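Local coordinates for Cys-Gly metallodipeptidase DUG1 (Saccharomyces cerevisiae, PDB 4G1P) that hydrolyses the dipeptide Cys-Gly as a homodimeric, dinuclear zinc- or manganese-dependent M20 peptidase and forms the catalytic part of the glutathione-degrading complex, at the interface of chains A and B. Numbering follows the deposited sequence. Chains: chain A/B, Cys-Gly metallodipeptidase DUG1.

Contact 1: the interface of chains A and B. Residues chain A 243, 245-246, 249, 327-328, 336, 338; chain B 321-323.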
ATOM      1  N   GLU A 243      14.345  -0.666 -12.115  1.00 21.33           N
ATOM      2  CA  GLU A 243      13.298  -0.526 -11.106  1.00 19.36           C
ATOM      3  C   GLU A 243      12.585  -1.851 -10.788  1.00 22.58           C
ATOM      4  O   GLU A 243      11.954  -2.458 -11.660  1.00 22.65           O
ATOM      5  CB  GLU A 243      12.288   0.540 -11.529  1.00 18.06           C
ATOM      6  CG  GLU A 243      12.936   1.849 -11.958  1.00 18.06           C
ATOM      7  CD  GLU A 243      11.938   2.984 -12.193  1.00 19.99           C
ATOM      8  OE1 GLU A 243      10.738   2.845 -11.851  1.00 23.29           O
ATOM      9  OE2 GLU A 243      12.354   4.028 -12.733  1.00 18.60           O
ATOM     10  N   MET A 245       9.831  -2.274  -9.249  1.00 18.92           N
ATOM     11  CA  MET A 245       8.430  -2.142  -9.631  1.00 22.98           C
ATOM     12  C   MET A 245       8.155  -2.455 -11.105  1.00 22.05           C
ATOM     13  O   MET A 245       7.097  -2.993 -11.441  1.00 22.71           O
ATOM     14  CB  MET A 245       7.871  -0.763  -9.263  1.00 17.71           C
ATOM     15  CG  MET A 245       7.334  -0.679  -7.839  1.00 20.65           C
ATOM     16  SD  MET A 245       6.041  -1.892  -7.421  1.00 27.07           S
ATOM     17  CE  MET A 245       4.647  -1.237  -8.335  1.00 19.03           C
ATOM     18  N   ILE A 246       9.098  -2.125 -11.978  1.00 21.05           N
ATOM     19  CA  ILE A 246       8.898  -2.336 -13.403  1.00 21.49           C
ATOM     20  C   ILE A 246       8.987  -3.831 -13.736  1.00 23.97           C
ATOM     21  O   ILE A 246       8.128  -4.385 -14.430  1.00 19.12           O
ATOM     22  CB  ILE A 246       9.877  -1.495 -14.225  1.00 20.22           C
ATOM     23  CG1 ILE A 246       9.531  -0.014 -14.071  1.00 21.27           C
ATOM     24  CG2 ILE A 246       9.827  -1.884 -15.683  1.00 21.76           C
ATOM     25  CD1 ILE A 246      10.548   0.943 -14.690  1.00 14.94           C
ATOM     26  N   MET A 249       5.725  -5.633 -12.396  1.00 20.13           N
ATOM     27  CA  MET A 249       4.518  -5.569 -13.206  1.00 21.51           C
ATOM     28  C   MET A 249       4.562  -6.622 -14.302  1.00 25.98           C
ATOM     29  O   MET A 249       3.542  -7.197 -14.683  1.00 27.58           O
ATOM     30  CB  MET A 249       4.331  -4.183 -13.812  1.00 18.10           C
ATOM     31  CG  MET A 249       4.251  -3.078 -12.766  1.00 24.42           C
ATOM     32  SD  MET A 249       2.888  -3.254 -11.588  1.00 26.95           S
ATOM     33  CE  MET A 249       3.620  -4.155 -10.212  1.00 19.54           C
ATOM     34  N   ALA A 327       5.931  -0.464  -1.763  1.00 15.31           N
ATOM     35  CA  ALA A 327       5.923   0.649  -2.699  1.00 17.50           C
ATOM     36  C   ALA A 327       5.059   1.782  -2.176  1.00 18.88           C
ATOM     37  O   ALA A 327       4.825   1.899  -0.966  1.00 21.06           O
ATOM     38  CB  ALA A 327       5.447   0.200  -4.067  1.00 20.14           C
ATOM     39  N   PHE A 328       4.582   2.618  -3.079  1.00 15.35           N
ATOM     40  CA  PHE A 328       3.805   3.774  -2.665  1.00 20.42           C
ATOM     41  C   PHE A 328       2.309   3.521  -2.854  1.00 21.16           C
ATOM     42  O   PHE A 328       1.845   3.318  -3.978  1.00 21.03           O
ATOM     43  CB  PHE A 328       4.258   5.029  -3.414  1.00 16.25           C
ATOM     44  CG  PHE A 328       3.312   6.167  -3.293  1.00 17.52           C
ATOM     45  CD1 PHE A 328       3.127   6.804  -2.075  1.00 21.42           C
ATOM     46  CD2 PHE A 328       2.589   6.606  -4.397  1.00 18.19           C
ATOM     47  CE1 PHE A 328       2.234   7.883  -1.965  1.00 20.55           C
ATOM     48  CE2 PHE A 328       1.691   7.679  -4.291  1.00 18.82           C
ATOM     49  CZ  PHE A 328       1.519   8.315  -3.074  1.00 18.39           C
ATOM     50  N   VAL A 336       9.065   8.225  -6.262  1.00 19.04           N
ATOM     51  CA  VAL A 336      10.032   7.335  -5.642  1.00 21.43           C
ATOM     52  C   VAL A 336      10.198   6.042  -6.438  1.00 20.44           C
ATOM     53  O   VAL A 336       9.259   5.545  -7.049  1.00 22.81           O
ATOM     54  CB  VAL A 336       9.616   7.008  -4.179  1.00 18.82           C
ATOM     55  CG1 VAL A 336       8.245   6.346  -4.147  1.00 17.07           C
ATOM     56  CG2 VAL A 336      10.645   6.135  -3.521  1.00 19.40           C
ATOM     57  N   PRO A 338      10.815   2.427  -5.530  1.00 22.66           N
ATOM     58  CA  PRO A 338      10.888   1.504  -4.382  1.00 17.05           C
ATOM     59  C   PRO A 338      12.062   0.550  -4.498  1.00 17.32           C
ATOM     60  O   PRO A 338      12.367   0.102  -5.599  1.00 18.86           O
ATOM     61  CB  PRO A 338       9.557   0.751  -4.449  1.00 16.01           C
ATOM     62  CG  PRO A 338       8.617   1.730  -5.175  1.00 17.97           C
ATOM     63  CD  PRO A 338       9.491   2.406  -6.191  1.00 17.41           C
TER
ATOM     64  N   ILE B 321       7.605   3.576 -12.129  1.00 20.42           N
ATOM     65  CA  ILE B 321       6.354   3.053 -11.587  1.00 19.64           C
ATOM     66  C   ILE B 321       6.413   2.995 -10.059  1.00 19.11           C
ATOM     67  O   ILE B 321       7.242   2.296  -9.491  1.00 18.27           O
ATOM     68  CB  ILE B 321       5.976   1.714 -12.246  1.00 18.19           C
ATOM     69  CG1 ILE B 321       5.572   1.978 -13.692  1.00 16.53           C
ATOM     70  CG2 ILE B 321       4.822   1.048 -11.508  1.00 19.30           C
ATOM     71  CD1 ILE B 321       5.300   0.746 -14.487  1.00 19.14           C
ATOM     72  N   HIS B 322       5.530   3.749  -9.411  1.00 17.22           N
ATOM     73  CA  HIS B 322       5.653   4.042  -7.991  1.00 15.67           C
ATOM     74  C   HIS B 322       4.933   3.108  -7.034  1.00 19.14           C
ATOM     75  O   HIS B 322       5.372   2.920  -5.903  1.00 24.27           O
ATOM     76  CB  HIS B 322       5.194   5.463  -7.746  1.00 15.96           C
ATOM     77  CG  HIS B 322       5.871   6.446  -8.634  1.00 20.28           C
ATOM     78  ND1 HIS B 322       7.220   6.711  -8.548  1.00 18.57           N
ATOM     79  CD2 HIS B 322       5.400   7.197  -9.656  1.00 19.52           C
ATOM     80  CE1 HIS B 322       7.545   7.606  -9.460  1.00 18.47           C
ATOM     81  NE2 HIS B 322       6.460   7.916 -10.147  1.00 19.75           N
ATOM     82  N   GLY B 323       3.823   2.530  -7.460  1.00 20.25           N
ATOM     83  CA  GLY B 323       3.052   1.713  -6.548  1.00 17.86           C
ATOM     84  C   GLY B 323       1.576   1.747  -6.856  1.00 20.82           C
ATOM     85  O   GLY B 323       1.123   2.464  -7.762  1.00 24.78           O
TER
HETATM   86  O   HOH W   1      10.181   2.001  -9.323  1.00 17.74           O
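In A:Glu243, CG stands anti to the carbonyl carbon (chi1 -50°) and the chain runs on extended, which places the carboxylate by the backbone of B:Ile321. There OE1 accepts the amide N of B:Ile321 at 3.2 Å, the donor lying nearly along the C-O axis. The same oxygen holds a water that also reaches B:Ile321 O, at 3.0 Å from the water oxygen; OE1 thus grips B:Ile321 N directly and B:Ile321 O through the water.

B:His322 likewise has CG anti to its carbonyl carbon (chi1 -52°), and its ring points edge-on at A strand 336-337. ND1 and A:Val336 O are 2.8 Å apart; the carbonyl oxygen lies close to the ring plane, and the bond is almost straight at the hydrogen (167°). This contact uses ND1 as the donor and fixes the rotation of the imidazole. The backbone oxygen of B:His322 in turn accepts A:Phe328 N at 2.9 Å.

Alongside these bonds, A:Met245 crosses B:Ile321 at about a right angle. Its CE methyl comes to 3.9 Å from B:Ile321 CG2 and also lies against the CA of B:Gly323, beside A:Ala327 CB.

One stretch of B strand 318-325 is thus gripped between the start of A helix 244-252, the loop at A:Ala327 and A:Phe328, and the short A strand 336-337 with A:Pro338 following it, within the dimer interface.

Contact 2: the interface of chains A and B. Residues chain A 218, 220, 320, 322, 346, 348; chain B 233-235, 335.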
ATOM      1  N   CYS A 218      -5.874 -23.278  -0.869  1.00 25.76           N
ATOM      2  CA  CYS A 218      -5.322 -21.964  -1.135  1.00 28.87           C
ATOM      3  C   CYS A 218      -3.805 -21.932  -0.922  1.00 26.46           C
ATOM      4  O   CYS A 218      -3.298 -22.297   0.141  1.00 26.55           O
ATOM      5  CB  CYS A 218      -6.026 -20.893  -0.283  1.00 24.51           C
ATOM      6  SG  CYS A 218      -5.555 -19.188  -0.717  1.00 25.19           S
ATOM      7  N   TYR A 220      -0.771 -19.231  -0.978  1.00 20.28           N
ATOM      8  CA  TYR A 220      -0.553 -17.796  -1.016  1.00 21.86           C
ATOM      9  C   TYR A 220       0.925 -17.498  -1.217  1.00 24.25           C
ATOM     10  O   TYR A 220       1.774 -17.940  -0.429  1.00 24.68           O
ATOM     11  CB  TYR A 220      -1.076 -17.138   0.256  1.00 22.61           C
ATOM     12  CG  TYR A 220      -1.427 -15.680   0.091  1.00 21.02           C
ATOM     13  CD1 TYR A 220      -0.437 -14.716  -0.007  1.00 23.05           C
ATOM     14  CD2 TYR A 220      -2.745 -15.266   0.034  1.00 18.54           C
ATOM     15  CE1 TYR A 220      -0.752 -13.377  -0.160  1.00 22.40           C
ATOM     16  CE2 TYR A 220      -3.070 -13.934  -0.115  1.00 20.73           C
ATOM     17  CZ  TYR A 220      -2.064 -12.990  -0.213  1.00 19.84           C
ATOM     18  OH  TYR A 220      -2.370 -11.657  -0.348  1.00 17.85           O
ATOM     19  N   SER A 320      -5.564 -15.061  -8.126  1.00 20.89           N
ATOM     20  CA  SER A 320      -5.952 -13.691  -7.835  1.00 20.72           C
ATOM     21  C   SER A 320      -4.736 -12.851  -7.472  1.00 21.17           C
ATOM     22  O   SER A 320      -3.764 -13.349  -6.888  1.00 19.91           O
ATOM     23  CB  SER A 320      -6.971 -13.654  -6.696  1.00 22.32           C
ATOM     24  OG  SER A 320      -8.289 -13.875  -7.175  1.00 20.13           O
ATOM     25  N   HIS A 322      -3.445  -9.651  -5.309  1.00 17.22           N
ATOM     26  CA  HIS A 322      -3.934  -8.912  -4.155  1.00 15.67           C
ATOM     27  C   HIS A 322      -3.378  -7.513  -3.953  1.00 19.14           C
ATOM     28  O   HIS A 322      -4.055  -6.651  -3.400  1.00 24.27           O
ATOM     29  CB  HIS A 322      -3.685  -9.735  -2.910  1.00 15.96           C
ATOM     30  CG  HIS A 322      -4.221 -11.119  -3.021  1.00 20.28           C
ATOM     31  ND1 HIS A 322      -5.570 -11.383  -3.104  1.00 18.57           N
ATOM     32  CD2 HIS A 322      -3.593 -12.314  -3.107  1.00 19.52           C
ATOM     33  CE1 HIS A 322      -5.752 -12.685  -3.207  1.00 18.47           C
ATOM     34  NE2 HIS A 322      -4.569 -13.273  -3.213  1.00 19.75           N
ATOM     35  N   SER A 346      -2.480 -15.341  -4.874  1.00 21.82           N
ATOM     36  CA  SER A 346      -2.799 -16.687  -4.408  1.00 22.10           C
ATOM     37  C   SER A 346      -3.500 -17.539  -5.466  1.00 21.52           C
ATOM     38  O   SER A 346      -4.130 -17.024  -6.408  1.00 19.85           O
ATOM     39  CB  SER A 346      -3.625 -16.628  -3.129  1.00 17.64           C
ATOM     40  OG  SER A 346      -4.773 -15.838  -3.332  1.00 14.95           O
ATOM     41  N   ARG A 348      -6.251 -20.709  -5.841  1.00 22.82           N
ATOM     42  CA  ARG A 348      -7.233 -21.610  -5.256  1.00 22.90           C
ATOM     43  C   ARG A 348      -7.053 -22.992  -5.855  1.00 22.69           C
ATOM     44  O   ARG A 348      -7.187 -23.177  -7.059  1.00 23.95           O
ATOM     45  CB  ARG A 348      -8.648 -21.093  -5.502  1.00 24.79           C
ATOM     46  CG  ARG A 348      -8.951 -19.762  -4.804  1.00 21.15           C
ATOM     47  CD  ARG A 348      -9.045 -19.902  -3.293  1.00 18.42           C
ATOM     48  NE  ARG A 348      -9.089 -18.596  -2.651  1.00 22.08           N
ATOM     49  CZ  ARG A 348      -9.292 -18.385  -1.349  1.00 25.70           C
ATOM     50  NH1 ARG A 348      -9.519 -19.399  -0.513  1.00 19.25           N
ATOM     51  NH2 ARG A 348      -9.292 -17.137  -0.886  1.00 23.55           N
TER
ATOM     52  N   HIS B 233     -14.122 -11.265  -1.459  1.00 21.13           N
ATOM     53  CA  HIS B 233     -13.393 -12.405  -0.928  1.00 21.96           C
ATOM     54  C   HIS B 233     -12.807 -13.139  -2.129  1.00 20.09           C
ATOM     55  O   HIS B 233     -13.534 -13.521  -3.041  1.00 20.15           O
ATOM     56  CB  HIS B 233     -14.350 -13.309  -0.148  1.00 19.13           C
ATOM     57  CG  HIS B 233     -13.680 -14.453   0.536  1.00 19.68           C
ATOM     58  ND1 HIS B 233     -13.080 -15.484  -0.155  1.00 22.14           N
ATOM     59  CD2 HIS B 233     -13.518 -14.737   1.849  1.00 20.09           C
ATOM     60  CE1 HIS B 233     -12.572 -16.350   0.704  1.00 22.51           C
ATOM     61  NE2 HIS B 233     -12.822 -15.919   1.927  1.00 22.44           N
ATOM     62  N   SER B 234     -11.494 -13.312  -2.159  1.00 18.82           N
ATOM     63  CA  SER B 234     -10.884 -13.806  -3.386  1.00 21.87           C
ATOM     64  C   SER B 234     -11.165 -15.283  -3.632  1.00 21.63           C
ATOM     65  O   SER B 234     -10.852 -15.791  -4.707  1.00 19.89           O
ATOM     66  CB  SER B 234      -9.380 -13.520  -3.451  1.00 18.32           C
ATOM     67  OG  SER B 234      -8.649 -14.442  -2.665  1.00 18.50           O
ATOM     68  N   GLY B 235     -11.752 -15.952  -2.637  1.00 21.25           N
ATOM     69  CA  GLY B 235     -12.073 -17.371  -2.726  1.00 19.68           C
ATOM     70  C   GLY B 235     -13.488 -17.591  -3.219  1.00 23.08           C
ATOM     71  O   GLY B 235     -13.743 -18.419  -4.079  1.00 22.65           O
ATOM     72  N   THR B 335      -6.499 -12.343   1.382  1.00 24.03           N
ATOM     73  CA  THR B 335      -7.195 -12.982   0.279  1.00 20.43           C
ATOM     74  C   THR B 335      -8.353 -12.115  -0.124  1.00 21.01           C
ATOM     75  O   THR B 335      -9.501 -12.359   0.272  1.00 21.40           O
ATOM     76  CB  THR B 335      -7.736 -14.347   0.669  1.00 17.34           C
ATOM     77  OG1 THR B 335      -8.254 -14.284   1.997  1.00 21.34           O
ATOM     78  CG2 THR B 335      -6.648 -15.389   0.621  1.00 19.99           C
TER
HETATM   79  O   HOH W   2      -7.509 -16.474  -3.947  1.00 17.58           O
HETATM   80  O   HOH W   3      -8.724 -16.417  -6.475  1.00 23.85           O
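The methyl CG2 of B:Thr335 packs in plane against the edge of the A:Tyr220 ring, 3.9 Å from CE2, in this dimer contact of an M20-family metallopeptidase. B:Thr335 CA and B:Ser234 CB lie near CE1 of A:His322, the serine carbon at the ring edge and 3.7 Å away.

Farther out, the guanidinium of A:Arg348, a residue that with A:Cys218 also lines the pocket of the bound cysteine, is sandwiched: A:Cys218 SG lies over the centre of one face, and B:Gly235 CA covers the other towards its rim. B:Ser234 OG lies in the guanidinium plane and accepts from NH2 at 3.3 Å, nearly straight at the hydrogen (171°). Beside this bond, ND1 of B:His233 receives the amide N of B:Gly235, tilted from the ring plane, tying down the turn that carries the glycine.

A:Ser346 links the A:His322 ring to the waters. Its OG sits between the backbone N and the carbonyl carbon (chi1 55°), 2.6 Å from NE2 of A:His322, and also meets a water. That water bonds to A:Arg348 NE at 2.9 Å and to B:Ser234 OG at 2.7 Å, and touches a second water. The second water spans A:Ser320 OG and B:Ser234 O, 2.8 Å from the latter.

Contact 3: the interface of chains A and B. Residues chain A 239-242, 375-376; chain B 258, 300-302.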
ATOM      1  N   GLY A 239      15.541   6.408 -15.298  1.00 21.16           N
ATOM      2  CA  GLY A 239      16.097   6.109 -16.600  1.00 19.56           C
ATOM      3  C   GLY A 239      17.510   5.560 -16.517  1.00 24.03           C
ATOM      4  O   GLY A 239      18.146   5.270 -17.534  1.00 25.53           O
ATOM      5  N   VAL A 240      18.011   5.390 -15.306  1.00 22.36           N
ATOM      6  CA  VAL A 240      19.424   5.074 -15.151  1.00 22.08           C
ATOM      7  C   VAL A 240      19.696   3.874 -14.246  1.00 22.36           C
ATOM      8  O   VAL A 240      20.699   3.199 -14.401  1.00 25.89           O
ATOM      9  CB  VAL A 240      20.189   6.339 -14.684  1.00 24.37           C
ATOM     10  CG1 VAL A 240      20.820   6.143 -13.317  1.00 25.30           C
ATOM     11  CG2 VAL A 240      21.204   6.765 -15.736  1.00 23.49           C
ATOM     12  N   VAL A 241      18.791   3.611 -13.305  1.00 25.59           N
ATOM     13  CA  VAL A 241      18.838   2.404 -12.476  1.00 24.81           C
ATOM     14  C   VAL A 241      17.629   1.543 -12.786  1.00 22.62           C
ATOM     15  O   VAL A 241      16.582   2.049 -13.176  1.00 26.05           O
ATOM     16  CB  VAL A 241      18.817   2.741 -10.980  1.00 26.34           C
ATOM     17  CG1 VAL A 241      19.887   3.790 -10.660  1.00 27.24           C
ATOM     18  CG2 VAL A 241      17.460   3.266 -10.581  1.00 24.42           C
ATOM     19  N   ALA A 242      17.767   0.236 -12.636  1.00 22.68           N
ATOM     20  CA  ALA A 242      16.651  -0.647 -12.930  1.00 18.78           C
ATOM     21  C   ALA A 242      15.634  -0.591 -11.781  1.00 25.79           C
ATOM     22  O   ALA A 242      16.015  -0.475 -10.607  1.00 22.62           O
ATOM     23  CB  ALA A 242      17.138  -2.042 -13.147  1.00 17.44           C
ATOM     24  N   SER A 375      17.316  -8.228 -16.250  1.00 33.75           N
ATOM     25  CA  SER A 375      17.338  -7.186 -15.250  1.00 30.17           C
ATOM     26  C   SER A 375      18.428  -7.485 -14.247  1.00 30.27           C
ATOM     27  O   SER A 375      18.624  -8.636 -13.865  1.00 33.31           O
ATOM     28  CB  SER A 375      15.985  -7.114 -14.541  1.00 32.06           C
ATOM     29  OG  SER A 375      16.112  -6.524 -13.257  1.00 33.28           O
ATOM     30  N   PRO A 376      19.135  -6.441 -13.805  1.00 25.03           N
ATOM     31  CA  PRO A 376      20.166  -6.583 -12.773  1.00 22.96           C
ATOM     32  C   PRO A 376      19.581  -6.830 -11.389  1.00 25.05           C
ATOM     33  O   PRO A 376      20.330  -7.076 -10.461  1.00 25.72           O
ATOM     34  CB  PRO A 376      20.864  -5.222 -12.793  1.00 23.36           C
ATOM     35  CG  PRO A 376      19.839  -4.286 -13.303  1.00 24.62           C
ATOM     36  CD  PRO A 376      18.975  -5.050 -14.257  1.00 21.26           C
TER
ATOM     37  N   SER B 258      12.343  -3.185 -18.868  1.00 25.52           N
ATOM     38  CA  SER B 258      13.247  -3.288 -17.745  1.00 25.66           C
ATOM     39  C   SER B 258      14.604  -2.735 -18.128  1.00 29.84           C
ATOM     40  O   SER B 258      15.589  -2.897 -17.402  1.00 30.48           O
ATOM     41  CB  SER B 258      13.367  -4.752 -17.319  1.00 27.69           C
ATOM     42  OG  SER B 258      12.085  -5.339 -17.182  1.00 29.69           O
ATOM     43  N   THR B 300      23.087  -1.921 -10.130  1.00 18.11           N
ATOM     44  CA  THR B 300      21.898  -2.098 -10.950  1.00 20.38           C
ATOM     45  C   THR B 300      21.662  -0.979 -11.952  1.00 22.74           C
ATOM     46  O   THR B 300      20.525  -0.695 -12.329  1.00 23.69           O
ATOM     47  CB  THR B 300      20.638  -2.294 -10.082  1.00 24.38           C
ATOM     48  OG1 THR B 300      20.533  -1.222  -9.135  1.00 22.42           O
ATOM     49  CG2 THR B 300      20.718  -3.618  -9.339  1.00 21.50           C
ATOM     50  N   SER B 301      22.740  -0.352 -12.395  1.00 23.31           N
ATOM     51  CA  SER B 301      22.642   0.680 -13.408  1.00 23.54           C
ATOM     52  C   SER B 301      22.110   0.099 -14.697  1.00 23.53           C
ATOM     53  O   SER B 301      22.233  -1.086 -14.935  1.00 28.14           O
ATOM     54  CB  SER B 301      24.015   1.266 -13.690  1.00 26.78           C
ATOM     55  OG  SER B 301      23.954   2.094 -14.839  1.00 32.73           O
ATOM     56  N   LEU B 302      21.546   0.943 -15.541  1.00 23.28           N
ATOM     57  CA  LEU B 302      21.105   0.517 -16.856  1.00 24.33           C
ATOM     58  C   LEU B 302      22.133   0.825 -17.947  1.00 26.27           C
ATOM     59  O   LEU B 302      21.922   0.478 -19.098  1.00 27.02           O
ATOM     60  CB  LEU B 302      19.785   1.208 -17.203  1.00 26.64           C
ATOM     61  CG  LEU B 302      18.578   0.965 -16.291  1.00 24.39           C
ATOM     62  CD1 LEU B 302      17.426   1.881 -16.697  1.00 23.44           C
ATOM     63  CD2 LEU B 302      18.141  -0.503 -16.330  1.00 21.27           C
TER
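B:Leu302 lies against the backbone of A:Val240, A:Val241 and A:Ala242, its two methyls spread along that segment. With CG anti to the carbonyl carbon (chi1 -60°), the branch extends over the loop: CD1 lies 3.6 Å from A:Gly239 O, while CD2 meets A:Ala242 CB at 3.7 Å. The leucine therefore packs mainly on main-chain atoms and one small methyl, and the valine side chains take little part in its packing.

At the B:Thr300 end of the segment, A:Pro376 presents CB and CG to B:Thr300. Ring atom CB is 3.8 Å from B:Thr300 CA, and CG is the same distance from B:Thr300 O. The threonine has CG2 anti to its carbonyl carbon and OG1 between the backbone N and the carbonyl carbon (chi1 53°), which lets the methyl, rather than the hydroxyl, touch A:Pro376.

Between these two packings the chains join as an antiparallel bridge that pairs A:Val241 with B:Ser301. A:Ala242 N donates to B:Thr300 O at 2.9 Å, approaching almost in line with the carbonyl. In the other bond, B:Leu302 N reaches A:Val240 O at 2.7 Å from above the carbonyl plane. The hydroxyl of B:Ser301 adds a weak bond to the same oxygen.

The patch, its centre about 39 Å from A:Glu171 of the A catalytic centre, fastens a loop of each subunit to the other, and its role appears to be structural support of the homodimer.

Contacts 1 and 3 are neighbours, their C-alpha centres about 13 Å apart, and they draw on consecutive A residues, with A:Ala242 in contact 3 and A:Glu243 in contact 1 leading into helix 244-252. Contact 2 lies about 23 Å from contact 1 and about 32 Å from contact 3. Strand 318-325 joins contacts 1 and 2: by the twofold symmetry, B:His322 and A:His322 each serve both, through ND1 in contact 1 and NE2 in contact 2. Contact 2, about 12 Å from A:Glu171, brings the partner chain close to the cysteine site lined by A:Arg348 and A:Cys218, whereas contacts 1 and 3 appear to be structural.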